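Local structure of ochratoxinase (Aspergillus niger, 4C65) at residues A5-I10 with L49-S54; I9-L14 with T55-V60; W102-N107 with V132-Y137; D390-E395 with T412-G417. The protein hydrolyses ochratoxin A to ochratoxin alpha and L-phenylalanine, acting as a zinc-dependent carboxypeptidase that favours aromatic C-terminal residues. All blocks are in the same frame, centred on the assembly; numbering follows the deposited sequence.

Contacts 1 and 2 both use strand 7-15, share Ile9 and Ile10, and are partly buried: contact 1 at the strand's beginning, where a helix end and side-chain bonds stand in for regular pairing, contact 2 where two parallel strands run in full register and an arginine lies on a tyrosine ring. Contact 4, about 10 Å from contact 2 between centres, is a buried antiparallel pair of the same sheet; Ile10 packs on Trp415, and Val60 O probably accepts a bond from Leu394 N. Contact 3, about 12 Å from contact 4 between centres, is also buried but held by van der Waals packing without hydrogen bonds between its segments, joining a helix end to the loop before a strand.

Contact 1 (A5-I10 with L49-S54); sequences AKVTII and LRSTQS
Ile9 and Thr52 meet with their side chains at about a right angle, CD1 of the isoleucine 3.8 Å from Thr52 CG2 and its CG1 beside Thr52 OG1. Leu49 CD2 approaches the same Ile9 CD1 at 4.0 Å, so the isoleucine tip rests on the end of helix 46-51. Val7 faces the next part of the turn: CG1 lies near Thr52 CA, while CG2 touches Ser51 OG at 3.7 Å, a hydroxyl already bonded to Lys47 O. Gln53 grips Val7 twice. Its chi2 (60°) bends CD back, and OE1 beyond it accepts from Val7 N at 3.0 Å in a nearly straight bond (175°). Its own backbone N donates to Val7 O at 2.9 Å, so side chain and backbone together occupy both polar atoms of one strand residue. A water also donates to Val7 O and hydrogen-bonds to the hydroxyls of Thr8 and Ser54. Beside it, Thr8 CG2 packs on Ser54 OG at 3.7 Å, the two side chains on the same face of the sheet. Ile9 N then bonds Ser54 O at 3.1 Å, a backbone bond that continues into the parallel pairing. The arrangement is the start of a parallel strand pair, entered from a short helix through Thr52 and Gln53, in the smaller beta-sandwich domain of a metal-dependent amidohydrolase.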
loop_
_atom_site.group_PDB
_atom_site.type_symbol
_atom_site.label_atom_id
_atom_site.label_comp_id
_atom_site.label_asym_id
_atom_site.label_seq_id
_atom_site.Cartn_x
_atom_site.Cartn_y
_atom_site.Cartn_z
ATOM N N ALA A 5 -39.337 -15.043 -40.633
ATOM C CA ALA A 5 -39.506 -13.855 -39.792
ATOM C C ALA A 5 -40.765 -13.967 -38.967
ATOM O O ALA A 5 -41.771 -14.492 -39.428
ATOM C CB ALA A 5 -39.596 -12.634 -40.663
ATOM N N LYS A 6 -40.690 -13.506 -37.733
ATOM C CA LYS A 6 -41.837 -13.504 -36.855
ATOM C C LYS A 6 -42.603 -12.196 -36.988
ATOM O O LYS A 6 -42.102 -11.125 -36.693
ATOM C CB LYS A 6 -41.414 -13.757 -35.409
ATOM C CG LYS A 6 -42.589 -13.954 -34.477
ATOM C CD LYS A 6 -42.179 -14.481 -33.112
ATOM C CE LYS A 6 -43.331 -14.276 -32.097
ATOM N NZ LYS A 6 -42.921 -14.009 -30.687
ATOM N N VAL A 7 -43.849 -12.309 -37.423
ATOM C CA VAL A 7 -44.650 -11.161 -37.769
ATOM C C VAL A 7 -45.840 -11.020 -36.832
ATOM O O VAL A 7 -46.569 -11.978 -36.602
ATOM C CB VAL A 7 -45.112 -11.282 -39.237
ATOM C CG1 VAL A 7 -46.091 -10.171 -39.611
ATOM C CG2 VAL A 7 -43.898 -11.262 -40.148
ATOM N N THR A 8 -46.051 -9.802 -36.322
ATOM C CA THR A 8 -47.188 -9.486 -35.457
ATOM C C THR A 8 -47.922 -8.257 -35.995
ATOM O O THR A 8 -47.298 -7.250 -36.314
ATOM C CB THR A 8 -46.737 -9.180 -34.023
ATOM O OG1 THR A 8 -45.921 -10.239 -33.542
ATOM C CG2 THR A 8 -47.927 -9.003 -33.106
ATOM N N ILE A 9 -49.244 -8.359 -36.127
ATOM C CA ILE A 9 -50.065 -7.218 -36.525
ATOM C C ILE A 9 -50.817 -6.716 -35.321
ATOM O O ILE A 9 -51.463 -7.489 -34.621
ATOM C CB ILE A 9 -51.068 -7.558 -37.642
ATOM C CG1 ILE A 9 -50.321 -8.187 -38.824
ATOM C CG2 ILE A 9 -51.788 -6.295 -38.098
ATOM C CD1 ILE A 9 -51.187 -8.539 -40.003
ATOM N N ILE A 10 -50.698 -5.416 -35.071
ATOM C CA ILE A 10 -51.423 -4.770 -33.989
ATOM C C ILE A 10 -52.335 -3.696 -34.570
ATOM O O ILE A 10 -51.863 -2.776 -35.225
ATOM C CB ILE A 10 -50.464 -4.085 -33.000
ATOM C CG1 ILE A 10 -49.430 -5.077 -32.481
ATOM C CG2 ILE A 10 -51.250 -3.460 -31.851
ATOM C CD1 ILE A 10 -48.179 -4.407 -31.953
ATOM N N LEU A 49 -50.426 -9.690 -43.822
ATOM C CA LEU A 49 -51.722 -10.313 -43.545
ATOM C C LEU A 49 -51.645 -11.839 -43.709
ATOM O O LEU A 49 -52.296 -12.581 -42.961
ATOM C CB LEU A 49 -52.804 -9.744 -44.457
ATOM C CG LEU A 49 -53.220 -8.286 -44.232
ATOM C CD1 LEU A 49 -54.143 -7.802 -45.340
ATOM C CD2 LEU A 49 -53.884 -8.105 -42.880
ATOM N N ARG A 50 -50.842 -12.289 -44.677
ATOM C CA ARG A 50 -50.582 -13.715 -44.942
ATOM C C ARG A 50 -49.677 -14.368 -43.899
ATOM O O ARG A 50 -49.958 -15.474 -43.430
ATOM C CB ARG A 50 -49.896 -13.866 -46.307
ATOM C CG ARG A 50 -50.864 -14.020 -47.427
ATOM C CD ARG A 50 -50.106 -13.637 -48.663
ATOM N NE ARG A 50 -50.928 -12.903 -49.613
ATOM C CZ ARG A 50 -50.510 -11.886 -50.375
ATOM N NH1 ARG A 50 -49.260 -11.433 -50.330
ATOM N NH2 ARG A 50 -51.370 -11.327 -51.216
ATOM N N SER A 51 -48.589 -13.683 -43.552
ATOM C CA SER A 51 -47.513 -14.294 -42.788
ATOM C C SER A 51 -47.630 -14.114 -41.270
ATOM O O SER A 51 -46.849 -14.701 -40.525
ATOM C CB SER A 51 -46.169 -13.755 -43.275
ATOM O OG SER A 51 -46.010 -12.381 -42.933
ATOM N N THR A 52 -48.602 -13.335 -40.792
ATOM C CA THR A 52 -48.674 -13.018 -39.354
ATOM C C THR A 52 -48.905 -14.239 -38.438
ATOM O O THR A 52 -49.806 -15.035 -38.635
ATOM C CB THR A 52 -49.695 -11.889 -39.055
ATOM O OG1 THR A 52 -49.610 -11.514 -37.673
ATOM C CG2 THR A 52 -51.137 -12.304 -39.381
ATOM N N GLN A 53 -48.055 -14.354 -37.430
ATOM C CA GLN A 53 -48.149 -15.372 -36.385
ATOM C C GLN A 53 -49.283 -15.043 -35.399
ATOM O O GLN A 53 -49.916 -15.936 -34.872
ATOM C CB GLN A 53 -46.821 -15.425 -35.573
ATOM C CG GLN A 53 -45.759 -16.423 -36.007
ATOM C CD GLN A 53 -45.261 -16.199 -37.429
ATOM O OE1 GLN A 53 -45.019 -15.068 -37.865
ATOM N NE2 GLN A 53 -45.076 -17.284 -38.155
ATOM N N SER A 54 -49.464 -13.761 -35.088
ATOM C CA SER A 54 -50.497 -13.341 -34.164
ATOM C C SER A 54 -50.932 -11.905 -34.408
ATOM O O SER A 54 -50.189 -11.077 -34.945
ATOM C CB SER A 54 -50.039 -13.483 -32.721
ATOM O OG SER A 54 -49.130 -12.472 -32.389
HETATM O O HOH W 1 -46.236 -12.822 -33.841
#

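Contact 2 (I9-L14 with T55-V60); sequences IIYAGL and THRVPV
Tyr11 and Arg57 leave neighbouring strands with the same first torsion, CG anti to the carbonyl carbon in each (chi1 -65° and -81°), and run side by side in the same direction. The arginine stays extended from CG to NE, and its guanidinium lies flat on the tyrosine ring, planes 14° apart and centres 3.9 Å apart. NH1 sits over the ring toward its rim, 3.4 Å from Tyr11 CG, and NH2 is 3.5 Å from Tyr11 CE2. Thr55 closes in at the ring edge instead, CG2 in the ring plane and 3.5 Å from Tyr11 CE2. On the opposite face of the sheet Val58 makes aliphatic contacts: its CG2 approaches Ile10 CG2 at 4.0 Å and also touches Ala12 CB. Between the faces the strands pair in parallel. His56 N bonds Ile9 O, Tyr11 N bonds His56 O at 2.8 Å, and Val58 N bonds Tyr11 O. Gly13 N donates to Val58 O, and where both chains turn their corners Leu14 N still reaches Pro59 O at 2.8 Å, so the two strands bend together. Glu41 makes a long, weak ion pair with Arg57. The flat stack lets the guanidinium charge probably add a cation-pi attraction on the tyrosine side of the sheet, while the face of Ile10, Ala12 and Val58 is mostly aliphatic, with His56 at one end.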
loop_
_atom_site.group_PDB
_atom_site.type_symbol
_atom_site.label_atom_id
_atom_site.label_comp_id
_atom_site.label_asym_id
_atom_site.label_seq_id
_atom_site.Cartn_x
_atom_site.Cartn_y
_atom_site.Cartn_z
ATOM N N ILE A 9 -49.244 -8.359 -36.127
ATOM C CA ILE A 9 -50.065 -7.218 -36.525
ATOM C C ILE A 9 -50.817 -6.716 -35.321
ATOM O O ILE A 9 -51.463 -7.489 -34.621
ATOM C CB ILE A 9 -51.068 -7.558 -37.642
ATOM C CG1 ILE A 9 -50.321 -8.187 -38.824
ATOM C CG2 ILE A 9 -51.788 -6.295 -38.098
ATOM C CD1 ILE A 9 -51.187 -8.539 -40.003
ATOM N N ILE A 10 -50.698 -5.416 -35.071
ATOM C CA ILE A 10 -51.423 -4.770 -33.989
ATOM C C ILE A 10 -52.335 -3.696 -34.570
ATOM O O ILE A 10 -51.863 -2.776 -35.225
ATOM C CB ILE A 10 -50.464 -4.085 -33.000
ATOM C CG1 ILE A 10 -49.430 -5.077 -32.481
ATOM C CG2 ILE A 10 -51.250 -3.460 -31.851
ATOM C CD1 ILE A 10 -48.179 -4.407 -31.953
ATOM N N TYR A 11 -53.639 -3.859 -34.363
ATOM C CA TYR A 11 -54.618 -2.879 -34.795
ATOM C C TYR A 11 -54.906 -1.945 -33.659
ATOM O O TYR A 11 -55.128 -2.391 -32.531
ATOM C CB TYR A 11 -55.910 -3.571 -35.203
ATOM C CG TYR A 11 -55.772 -4.462 -36.415
ATOM C CD1 TYR A 11 -55.962 -3.965 -37.690
ATOM C CD2 TYR A 11 -55.427 -5.792 -36.282
ATOM C CE1 TYR A 11 -55.840 -4.777 -38.808
ATOM C CE2 TYR A 11 -55.304 -6.621 -37.403
ATOM C CZ TYR A 11 -55.525 -6.104 -38.659
ATOM O OH TYR A 11 -55.421 -6.901 -39.757
ATOM N N ALA A 12 -54.916 -0.650 -33.947
ATOM C CA ALA A 12 -55.082 0.348 -32.901
ATOM C C ALA A 12 -56.191 1.336 -33.204
ATOM O O ALA A 12 -56.178 1.967 -34.252
ATOM C CB ALA A 12 -53.766 1.092 -32.669
ATOM N N GLY A 13 -57.119 1.507 -32.260
ATOM C CA GLY A 13 -58.134 2.549 -32.361
ATOM C C GLY A 13 -57.501 3.925 -32.548
ATOM O O GLY A 13 -57.930 4.719 -33.379
ATOM N N LEU A 14 -56.452 4.183 -31.777
ATOM C CA LEU A 14 -55.654 5.397 -31.893
ATOM C C LEU A 14 -54.172 5.031 -31.837
ATOM O O LEU A 14 -53.737 4.319 -30.934
ATOM C CB LEU A 14 -55.997 6.339 -30.740
ATOM C CG LEU A 14 -55.289 7.690 -30.714
ATOM C CD1 LEU A 14 -55.819 8.598 -31.812
ATOM C CD2 LEU A 14 -55.462 8.331 -29.347
ATOM N N THR A 55 -52.162 -11.626 -34.001
ATOM C CA THR A 55 -52.785 -10.347 -34.167
ATOM C C THR A 55 -53.300 -9.826 -32.818
ATOM O O THR A 55 -53.769 -10.617 -32.002
ATOM C CB THR A 55 -54.017 -10.630 -35.068
ATOM O OG1 THR A 55 -53.593 -11.242 -36.292
ATOM C CG2 THR A 55 -54.841 -9.396 -35.352
ATOM N N HIS A 56 -53.235 -8.514 -32.603
ATOM C CA HIS A 56 -53.791 -7.891 -31.412
ATOM C C HIS A 56 -54.644 -6.721 -31.808
ATOM O O HIS A 56 -54.362 -6.067 -32.816
ATOM C CB HIS A 56 -52.662 -7.414 -30.497
ATOM C CG HIS A 56 -51.770 -8.519 -30.054
ATOM N ND1 HIS A 56 -52.030 -9.282 -28.938
ATOM C CD2 HIS A 56 -50.652 -9.030 -30.611
ATOM C CE1 HIS A 56 -51.085 -10.196 -28.807
ATOM N NE2 HIS A 56 -50.241 -10.067 -29.813
ATOM N N ARG A 57 -55.642 -6.428 -30.987
ATOM C CA ARG A 57 -56.486 -5.270 -31.181
ATOM C C ARG A 57 -56.532 -4.493 -29.902
ATOM O O ARG A 57 -56.989 -4.996 -28.901
ATOM C CB ARG A 57 -57.890 -5.735 -31.591
ATOM C CG ARG A 57 -57.903 -6.052 -33.062
ATOM C CD ARG A 57 -59.196 -6.612 -33.559
ATOM N NE ARG A 57 -58.965 -7.349 -34.812
ATOM C CZ ARG A 57 -58.856 -6.773 -36.010
ATOM N NH1 ARG A 57 -58.972 -5.447 -36.163
ATOM N NH2 ARG A 57 -58.634 -7.520 -37.081
ATOM N N VAL A 58 -56.066 -3.251 -29.937
ATOM C CA VAL A 58 -55.961 -2.436 -28.741
ATOM C C VAL A 58 -56.505 -1.035 -28.994
ATOM O O VAL A 58 -56.491 -0.561 -30.123
ATOM C CB VAL A 58 -54.480 -2.328 -28.261
ATOM C CG1 VAL A 58 -53.905 -3.710 -28.013
ATOM C CG2 VAL A 58 -53.619 -1.574 -29.267
ATOM N N PRO A 59 -56.973 -0.364 -27.935
ATOM C CA PRO A 59 -57.533 0.980 -28.124
ATOM C C PRO A 59 -56.484 2.010 -28.482
ATOM O O PRO A 59 -56.721 2.838 -29.349
ATOM C CB PRO A 59 -58.160 1.319 -26.760
ATOM C CG PRO A 59 -58.235 0.032 -26.007
ATOM C CD PRO A 59 -57.153 -0.860 -26.563
ATOM N N VAL A 60 -55.325 1.947 -27.829
ATOM C CA VAL A 60 -54.269 2.939 -28.024
ATOM C C VAL A 60 -52.907 2.281 -28.137
ATOM O O VAL A 60 -52.550 1.447 -27.309
ATOM C CB VAL A 60 -54.234 3.965 -26.861
ATOM C CG1 VAL A 60 -53.107 4.967 -27.050
ATOM C CG2 VAL A 60 -55.569 4.691 -26.769
#

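Contact 3 (W102-N107 with V132-Y137); sequences WEALQN and VGPNVY
Leu105 and Val132 bury the most surface here, their side chains crossing at about a right angle. Leu105 CB points toward the loop, and chi1 (-156°) sets CG anti to the backbone N. This CG lies 4.1 Å from Val132 CG1; the modelled approach of Leu105 CD2 to that methyl is too short to be trusted. The leucine also borders the next peptide, its CD1 3.8 Å from Gly133 O. That oxygen has its polar partner in Lys416 NZ, so the leucine covers a carbonyl that is already satisfied. Pro134 comes third, setting its ring against Ala104: CG lies 3.8 Å from Ala104 CB, with Pro134 CD slightly farther off. Trp102, nearly one turn back from Leu105, points away from the loop; its NE1 is bonded to Pro428 O, and its ring meets Trp429 of a neighbouring subunit edge-to-face. Tyr112 of strand 109-114 touches both Ala104 and Pro134, and Phe421 of strand 419-422 touches both Leu105 and Val132. The contact thus fits the last turn of helix 90-106 against the lead-in to strand 135-138, which pairs in parallel with strand 109-114.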
loop_
_atom_site.group_PDB
_atom_site.type_symbol
_atom_site.label_atom_id
_atom_site.label_comp_id
_atom_site.label_asym_id
_atom_site.label_seq_id
_atom_site.Cartn_x
_atom_site.Cartn_y
_atom_site.Cartn_z
ATOM N N TRP A 102 -38.082 -4.786 -13.450
ATOM C CA TRP A 102 -39.316 -5.502 -13.766
ATOM C C TRP A 102 -40.504 -4.555 -13.737
ATOM O O TRP A 102 -41.344 -4.544 -14.651
ATOM C CB TRP A 102 -39.553 -6.636 -12.755
ATOM C CG TRP A 102 -40.735 -7.467 -13.086
ATOM C CD1 TRP A 102 -40.771 -8.542 -13.914
ATOM C CD2 TRP A 102 -42.080 -7.262 -12.633
ATOM N NE1 TRP A 102 -42.049 -9.003 -14.031
ATOM C CE2 TRP A 102 -42.873 -8.248 -13.236
ATOM C CE3 TRP A 102 -42.685 -6.348 -11.778
ATOM C CZ2 TRP A 102 -44.247 -8.358 -12.994
ATOM C CZ3 TRP A 102 -44.028 -6.444 -11.545
ATOM C CH2 TRP A 102 -44.806 -7.437 -12.151
ATOM N N GLU A 103 -40.550 -3.738 -12.691
ATOM C CA GLU A 103 -41.629 -2.800 -12.494
ATOM C C GLU A 103 -41.646 -1.772 -13.634
ATOM O O GLU A 103 -42.706 -1.398 -14.146
ATOM C CB GLU A 103 -41.452 -2.079 -11.165
ATOM C CG GLU A 103 -41.685 -2.872 -9.887
ATOM C CD GLU A 103 -43.114 -3.316 -9.653
ATOM O OE1 GLU A 103 -44.005 -2.752 -10.315
ATOM O OE2 GLU A 103 -43.352 -4.210 -8.776
ATOM N N ALA A 104 -40.476 -1.314 -14.025
ATOM C CA ALA A 104 -40.378 -0.307 -15.113
ATOM C C ALA A 104 -41.043 -0.810 -16.385
ATOM O O ALA A 104 -41.767 -0.094 -17.039
ATOM C CB ALA A 104 -38.911 0.006 -15.387
ATOM N N LEU A 105 -40.745 -2.065 -16.724
ATOM C CA LEU A 105 -41.184 -2.636 -17.969
ATOM C C LEU A 105 -42.705 -2.874 -17.937
ATOM O O LEU A 105 -43.375 -2.639 -18.923
ATOM C CB LEU A 105 -40.413 -3.917 -18.238
ATOM C CG LEU A 105 -40.271 -4.390 -19.676
ATOM C CD1 LEU A 105 -39.670 -3.325 -20.576
ATOM C CD2 LEU A 105 -39.436 -5.645 -19.690
ATOM N N GLN A 106 -43.219 -3.253 -16.774
ATOM C CA GLN A 106 -44.641 -3.421 -16.561
ATOM C C GLN A 106 -45.397 -2.100 -16.660
ATOM O O GLN A 106 -46.608 -2.105 -16.906
ATOM C CB GLN A 106 -44.920 -4.042 -15.209
ATOM C CG GLN A 106 -44.373 -5.441 -15.066
ATOM C CD GLN A 106 -45.231 -6.485 -15.748
ATOM O OE1 GLN A 106 -46.444 -6.561 -15.534
ATOM N NE2 GLN A 106 -44.595 -7.311 -16.584
ATOM N N ASN A 107 -44.699 -0.987 -16.484
ATOM C CA ASN A 107 -45.307 0.331 -16.653
ATOM C C ASN A 107 -45.132 0.923 -18.028
ATOM O O ASN A 107 -45.433 2.089 -18.233
ATOM C CB ASN A 107 -44.753 1.299 -15.603
ATOM C CG ASN A 107 -45.435 1.118 -14.275
ATOM O OD1 ASN A 107 -46.461 1.726 -14.068
ATOM N ND2 ASN A 107 -44.949 0.189 -13.425
ATOM N N VAL A 132 -35.553 -9.247 -16.557
ATOM C CA VAL A 132 -36.184 -8.443 -17.554
ATOM C C VAL A 132 -36.049 -6.972 -17.177
ATOM O O VAL A 132 -35.944 -6.624 -15.994
ATOM C CB VAL A 132 -37.690 -8.851 -17.450
ATOM C CG1 VAL A 132 -38.632 -7.782 -17.964
ATOM C CG2 VAL A 132 -37.989 -10.213 -18.073
ATOM N N GLY A 133 -36.055 -6.090 -18.168
ATOM C CA GLY A 133 -36.072 -4.665 -17.875
ATOM C C GLY A 133 -36.032 -3.839 -19.136
ATOM O O GLY A 133 -36.053 -4.394 -20.239
ATOM N N PRO A 134 -35.953 -2.506 -18.989
ATOM C CA PRO A 134 -35.781 -1.670 -20.160
ATOM C C PRO A 134 -34.386 -1.803 -20.762
ATOM O O PRO A 134 -33.491 -2.385 -20.140
ATOM C CB PRO A 134 -35.964 -0.258 -19.628
ATOM C CG PRO A 134 -36.389 -0.404 -18.204
ATOM C CD PRO A 134 -36.046 -1.756 -17.744
ATOM N N ASN A 135 -34.236 -1.317 -21.993
ATOM C CA ASN A 135 -32.939 -1.036 -22.515
ATOM C C ASN A 135 -32.298 -0.073 -21.553
ATOM O O ASN A 135 -32.907 0.958 -21.217
ATOM C CB ASN A 135 -33.050 -0.392 -23.886
ATOM C CG ASN A 135 -33.530 -1.368 -24.934
ATOM O OD1 ASN A 135 -32.815 -2.285 -25.298
ATOM N ND2 ASN A 135 -34.738 -1.159 -25.440
ATOM N N VAL A 136 -31.101 -0.397 -21.079
ATOM C CA VAL A 136 -30.402 0.481 -20.164
ATOM C C VAL A 136 -29.215 1.151 -20.859
ATOM O O VAL A 136 -28.350 0.490 -21.402
ATOM C CB VAL A 136 -29.911 -0.287 -18.914
ATOM C CG1 VAL A 136 -29.124 0.640 -17.983
ATOM C CG2 VAL A 136 -31.097 -0.891 -18.171
ATOM N N TYR A 137 -29.214 2.478 -20.880
ATOM C CA TYR A 137 -28.066 3.236 -21.312
ATOM C C TYR A 137 -27.506 3.884 -20.062
ATOM O O TYR A 137 -28.122 4.791 -19.491
ATOM C CB TYR A 137 -28.457 4.299 -22.347
ATOM C CG TYR A 137 -29.154 3.733 -23.523
ATOM C CD1 TYR A 137 -30.501 3.470 -23.486
ATOM C CD2 TYR A 137 -28.467 3.468 -24.687
ATOM C CE1 TYR A 137 -31.161 2.934 -24.586
ATOM C CE2 TYR A 137 -29.097 2.923 -25.787
ATOM C CZ TYR A 137 -30.455 2.653 -25.737
ATOM O OH TYR A 137 -31.084 2.128 -26.835
#

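Contact 4 (D390-E395 with T412-G417); sequences DVIALE and THVWKG
Asp390 and Gly417 open the contact: OD1 receives Gly417 N at 2.8 Å, nearly along its C-O axis. Gly417 has a positive phi, which favours glycine. Next, Val391 and Trp415 form a hydrogen-bonded pair, Trp415 N reaching Val391 O at 2.8 Å and Val391 N returning to Trp415 O. The indole lies with its edge to the valine carbonyl, CE3 3.4 Å from Val391 O, which lies in the ring plane, while Val391 CB rests near the same carbon. On the other face Ile392 and Val414 run side by side, CG2 to CG2 at 4.0 Å. At the far end the antiparallel pairing carries a classic beta bulge, Thr412 and His413 both opposite Ala393. Ala393 N bonds His413 O and Ala393 O accepts Thr412 N, each at 2.9 Å, while Ala393 CB packs on His413 CB at 3.6 Å. Thr412 OG1 hydrogen-bonds His413 ND1 at 2.7 Å from within the ring plane, which would fix the imidazole's rotation. Farther out, His56 meets the His413 ring at a steep angle and Trp415 edge-to-face. Strand 60-67 flanks residues 390-394, with backbone bonds between Gly64 and Asp390 and between Met62 and Ile392.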
loop_
_atom_site.group_PDB
_atom_site.type_symbol
_atom_site.label_atom_id
_atom_site.label_comp_id
_atom_site.label_asym_id
_atom_site.label_seq_id
_atom_site.Cartn_x
_atom_site.Cartn_y
_atom_site.Cartn_z
ATOM N N ASP A 390 -40.177 -1.239 -29.914
ATOM C CA ASP A 390 -40.456 -0.937 -28.504
ATOM C C ASP A 390 -41.813 -0.211 -28.488
ATOM O O ASP A 390 -41.912 0.957 -28.900
ATOM C CB ASP A 390 -39.379 -0.036 -27.917
ATOM C CG ASP A 390 -38.043 -0.724 -27.768
ATOM O OD1 ASP A 390 -37.897 -1.869 -28.272
ATOM O OD2 ASP A 390 -37.157 -0.157 -27.110
ATOM N N VAL A 391 -42.864 -0.939 -28.108
ATOM C CA VAL A 391 -44.234 -0.522 -28.400
ATOM C C VAL A 391 -45.067 -0.865 -27.205
ATOM O O VAL A 391 -44.927 -1.957 -26.642
ATOM C CB VAL A 391 -44.791 -1.248 -29.661
ATOM C CG1 VAL A 391 -46.198 -0.770 -30.000
ATOM C CG2 VAL A 391 -43.877 -1.050 -30.857
ATOM N N ILE A 392 -45.928 0.056 -26.795
ATOM C CA ILE A 392 -46.852 -0.244 -25.707
ATOM C C ILE A 392 -48.298 0.050 -26.091
ATOM O O ILE A 392 -48.576 0.948 -26.900
ATOM C CB ILE A 392 -46.472 0.486 -24.401
ATOM C CG1 ILE A 392 -46.528 2.013 -24.560
ATOM C CG2 ILE A 392 -45.093 0.049 -23.950
ATOM C CD1 ILE A 392 -46.419 2.782 -23.251
ATOM N N ALA A 393 -49.201 -0.715 -25.497
ATOM C CA ALA A 393 -50.622 -0.514 -25.701
ATOM C C ALA A 393 -51.257 -0.049 -24.418
ATOM O O ALA A 393 -50.899 -0.506 -23.332
ATOM C CB ALA A 393 -51.292 -1.786 -26.184
ATOM N N LEU A 394 -52.227 0.841 -24.567
ATOM C CA LEU A 394 -52.968 1.378 -23.440
ATOM C C LEU A 394 -54.446 1.153 -23.595
ATOM O O LEU A 394 -54.961 1.052 -24.716
ATOM C CB LEU A 394 -52.718 2.882 -23.325
ATOM C CG LEU A 394 -51.462 3.326 -22.591
ATOM C CD1 LEU A 394 -50.301 3.353 -23.529
ATOM C CD2 LEU A 394 -51.618 4.695 -21.957
ATOM N N GLU A 395 -55.132 1.088 -22.462
ATOM C CA GLU A 395 -56.576 0.931 -22.438
ATOM C C GLU A 395 -57.291 2.260 -22.679
ATOM O O GLU A 395 -58.381 2.260 -23.207
ATOM C CB GLU A 395 -57.001 0.370 -21.099
ATOM C CG GLU A 395 -58.152 -0.635 -21.110
ATOM C CD GLU A 395 -58.280 -1.409 -19.775
ATOM O OE1 GLU A 395 -57.317 -1.364 -18.955
ATOM O OE2 GLU A 395 -59.346 -2.056 -19.524
ATOM N N THR A 412 -51.492 -2.312 -21.169
ATOM C CA THR A 412 -51.927 -3.705 -21.295
ATOM C C THR A 412 -50.911 -4.569 -21.997
ATOM O O THR A 412 -50.870 -5.774 -21.754
ATOM C CB THR A 412 -53.253 -3.818 -22.071
ATOM O OG1 THR A 412 -53.103 -3.238 -23.372
ATOM C CG2 THR A 412 -54.350 -3.111 -21.337
ATOM N N HIS A 413 -50.144 -3.970 -22.917
ATOM C CA HIS A 413 -49.193 -4.715 -23.747
ATOM C C HIS A 413 -47.880 -3.993 -23.761
ATOM O O HIS A 413 -47.852 -2.771 -23.946
ATOM C CB HIS A 413 -49.655 -4.830 -25.198
ATOM C CG HIS A 413 -50.890 -5.642 -25.386
ATOM N ND1 HIS A 413 -52.137 -5.199 -25.011
ATOM C CD2 HIS A 413 -51.072 -6.862 -25.941
ATOM C CE1 HIS A 413 -53.034 -6.123 -25.310
ATOM N NE2 HIS A 413 -52.411 -7.141 -25.871
ATOM N N VAL A 414 -46.791 -4.738 -23.608
ATOM C CA VAL A 414 -45.444 -4.172 -23.725
ATOM C C VAL A 414 -44.548 -5.037 -24.619
ATOM O O VAL A 414 -44.248 -6.174 -24.287
ATOM C CB VAL A 414 -44.782 -3.982 -22.345
ATOM C CG1 VAL A 414 -43.381 -3.385 -22.491
ATOM C CG2 VAL A 414 -45.649 -3.090 -21.464
ATOM N N TRP A 415 -44.145 -4.473 -25.757
ATOM C CA TRP A 415 -43.145 -5.053 -26.632
ATOM C C TRP A 415 -41.812 -4.304 -26.476
ATOM O O TRP A 415 -41.775 -3.076 -26.517
ATOM C CB TRP A 415 -43.557 -4.930 -28.104
ATOM C CG TRP A 415 -44.644 -5.828 -28.528
ATOM C CD1 TRP A 415 -44.517 -7.107 -28.994
ATOM C CD2 TRP A 415 -46.036 -5.536 -28.516
ATOM N NE1 TRP A 415 -45.750 -7.617 -29.295
ATOM C CE2 TRP A 415 -46.700 -6.669 -29.015
ATOM C CE3 TRP A 415 -46.788 -4.429 -28.127
ATOM C CZ2 TRP A 415 -48.089 -6.728 -29.132
ATOM C CZ3 TRP A 415 -48.153 -4.483 -28.247
ATOM C CH2 TRP A 415 -48.795 -5.622 -28.739
ATOM N N LYS A 416 -40.735 -5.063 -26.279
ATOM C CA LYS A 416 -39.372 -4.529 -26.310
ATOM C C LYS A 416 -38.577 -5.350 -27.304
ATOM O O LYS A 416 -38.459 -6.565 -27.164
ATOM C CB LYS A 416 -38.720 -4.607 -24.937
ATOM C CG LYS A 416 -37.367 -3.906 -24.909
ATOM C CD LYS A 416 -36.596 -4.103 -23.611
ATOM C CE LYS A 416 -35.783 -5.386 -23.557
ATOM N NZ LYS A 416 -34.633 -5.199 -22.650
ATOM N N GLY A 417 -38.036 -4.677 -28.317
ATOM C CA GLY A 417 -37.313 -5.365 -29.385
ATOM C C GLY A 417 -38.156 -6.410 -30.084
ATOM O O GLY A 417 -37.649 -7.451 -30.487
#